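Local coordinates for Rho guanyl nucleotide exchange factor (Rom2), putative (Aspergillus fumigatus Af293, PDB 5O51), which probably acts as a guanyl-nucleotide exchange factor for Rho-family GTPases, the present piece being its CNH domain, at residues A[24-29]-A[67-72]. Residues are numbered along the deposited sequence; the frame is centred on the assembly and turned at random.
Sequences CLVPVD and QIDTLE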
# COMPACT_ATOMS: atom_id res chain seq x y z
N CYS A 24 -2.07 0.88 -10.20
CA CYS A 24 -1.44 1.58 -9.05
C CYS A 24 -1.26 3.04 -9.33
O CYS A 24 -1.46 3.49 -10.48
CB CYS A 24 -0.10 0.94 -8.70
SG CYS A 24 1.07 0.82 -10.07
N LEU A 25 -0.93 3.81 -8.29
CA LEU A 25 -0.84 5.26 -8.42
C LEU A 25 -0.02 5.80 -7.25
O LEU A 25 -0.11 5.25 -6.13
CB LEU A 25 -2.27 5.85 -8.51
CG LEU A 25 -2.54 7.37 -8.45
CD1 LEU A 25 -3.87 7.74 -9.07
CD2 LEU A 25 -2.57 7.91 -7.03
N VAL A 26 0.75 6.86 -7.49
CA VAL A 26 1.33 7.64 -6.40
C VAL A 26 1.28 9.13 -6.75
O VAL A 26 1.51 9.50 -7.91
CB VAL A 26 2.78 7.21 -6.09
CG1 VAL A 26 3.69 7.45 -7.31
CG2 VAL A 26 3.35 7.95 -4.87
N PRO A 27 0.94 10.00 -5.76
CA PRO A 27 0.97 11.45 -5.98
C PRO A 27 2.40 11.95 -5.85
O PRO A 27 3.16 11.35 -5.16
CB PRO A 27 0.06 12.01 -4.85
CG PRO A 27 0.03 10.95 -3.81
CD PRO A 27 0.10 9.65 -4.60
N VAL A 28 2.78 12.98 -6.59
CA VAL A 28 4.14 13.57 -6.47
C VAL A 28 3.95 15.09 -6.45
O VAL A 28 2.82 15.58 -6.64
CB VAL A 28 5.11 13.18 -7.63
CG1 VAL A 28 5.18 11.67 -7.75
CG2 VAL A 28 4.65 13.75 -8.95
N ASP A 29 5.04 15.83 -6.24
CA ASP A 29 5.04 17.29 -6.35
C ASP A 29 4.04 17.87 -5.37
O ASP A 29 3.12 18.61 -5.76
CB ASP A 29 4.67 17.72 -7.80
CG ASP A 29 5.83 18.32 -8.56
OD1 ASP A 29 6.09 19.55 -8.37
OD2 ASP A 29 6.46 17.58 -9.38
N GLN A 67 3.18 -1.97 -8.92
CA GLN A 67 3.36 -1.13 -7.73
C GLN A 67 4.31 0.02 -8.05
O GLN A 67 5.25 -0.10 -8.87
CB GLN A 67 3.72 -2.01 -6.52
CG GLN A 67 3.52 -1.36 -5.18
CD GLN A 67 4.25 -2.01 -4.01
OE1 GLN A 67 4.40 -3.26 -3.91
NE2 GLN A 67 4.71 -1.14 -3.09
N ILE A 68 4.03 1.18 -7.49
CA ILE A 68 4.74 2.40 -7.74
C ILE A 68 4.77 3.30 -6.48
O ILE A 68 3.78 3.36 -5.73
CB ILE A 68 4.15 3.14 -8.95
CG1 ILE A 68 5.14 4.14 -9.52
CG2 ILE A 68 2.80 3.83 -8.66
CD1 ILE A 68 4.74 4.55 -10.95
N ASP A 69 5.88 3.95 -6.24
CA ASP A 69 6.09 4.86 -5.10
C ASP A 69 7.23 5.83 -5.41
O ASP A 69 7.80 5.81 -6.56
CB ASP A 69 6.42 4.06 -3.86
CG ASP A 69 5.91 4.72 -2.54
OD1 ASP A 69 5.64 5.96 -2.48
OD2 ASP A 69 5.81 3.97 -1.57
N THR A 70 7.54 6.70 -4.44
CA THR A 70 8.65 7.70 -4.52
C THR A 70 9.51 7.70 -3.26
O THR A 70 9.03 7.26 -2.25
CB THR A 70 8.16 9.16 -4.61
OG1 THR A 70 7.18 9.39 -3.58
CG2 THR A 70 7.60 9.50 -5.99
N LEU A 71 10.76 8.18 -3.37
CA LEU A 71 11.58 8.73 -2.24
C LEU A 71 11.82 10.17 -2.56
O LEU A 71 12.74 10.49 -3.30
CB LEU A 71 12.96 8.08 -2.17
CG LEU A 71 13.16 6.81 -1.35
CD1 LEU A 71 12.34 5.75 -2.01
CD2 LEU A 71 14.64 6.39 -1.28
N GLU A 72 11.01 11.07 -2.03
CA GLU A 72 10.98 12.44 -2.55
C GLU A 72 12.28 13.19 -2.17
O GLU A 72 12.74 14.08 -2.91
CB GLU A 72 9.69 13.17 -2.07
CG GLU A 72 9.29 14.42 -2.88
CD GLU A 72 8.12 14.22 -3.87
OE1 GLU A 72 8.24 13.36 -4.76
OE2 GLU A 72 7.10 14.95 -3.80
O HOH W 1 1.50 4.46 -4.16
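V26 CG2 sits beyond D69 OD1, at 3.9 Å and tilted to one side of the carboxylate plane, while the T70 backbone N approaches OD1 from the opposite side of that plane, on the anti side, and donates a 2.8 Å hydrogen bond. The second flat group, the E72 carboxylate, comes to D29 through OE2, which accepts a weak bond from D29 N at 3.3 Å; its N-H...O angle of 134° is well short of straight. The other side-chain contacts are apolar. With C24 SG set between backbone N and carbonyl carbon (chi1 54°), the sulphur lies 3.7 Å from I68 CG2. The same methyl meets V26 CG1 at 4.0 Å, the V26 and I68 side chains crossing at about a right angle. V28 CG1 meets T70 CG2. No direct backbone hydrogen bond joins 24-28 to 67-71, although their axes run near-parallel, 6.0 Å apart at 18°; one water instead donates to both L25 O and I68 O. Each strand pairs with the next of its own sheet, V26 with V35 and D69 with L78. The contact joins the first strands of two neighbouring four-stranded antiparallel blades, and the seven such sheets form a seven-bladed beta-propeller.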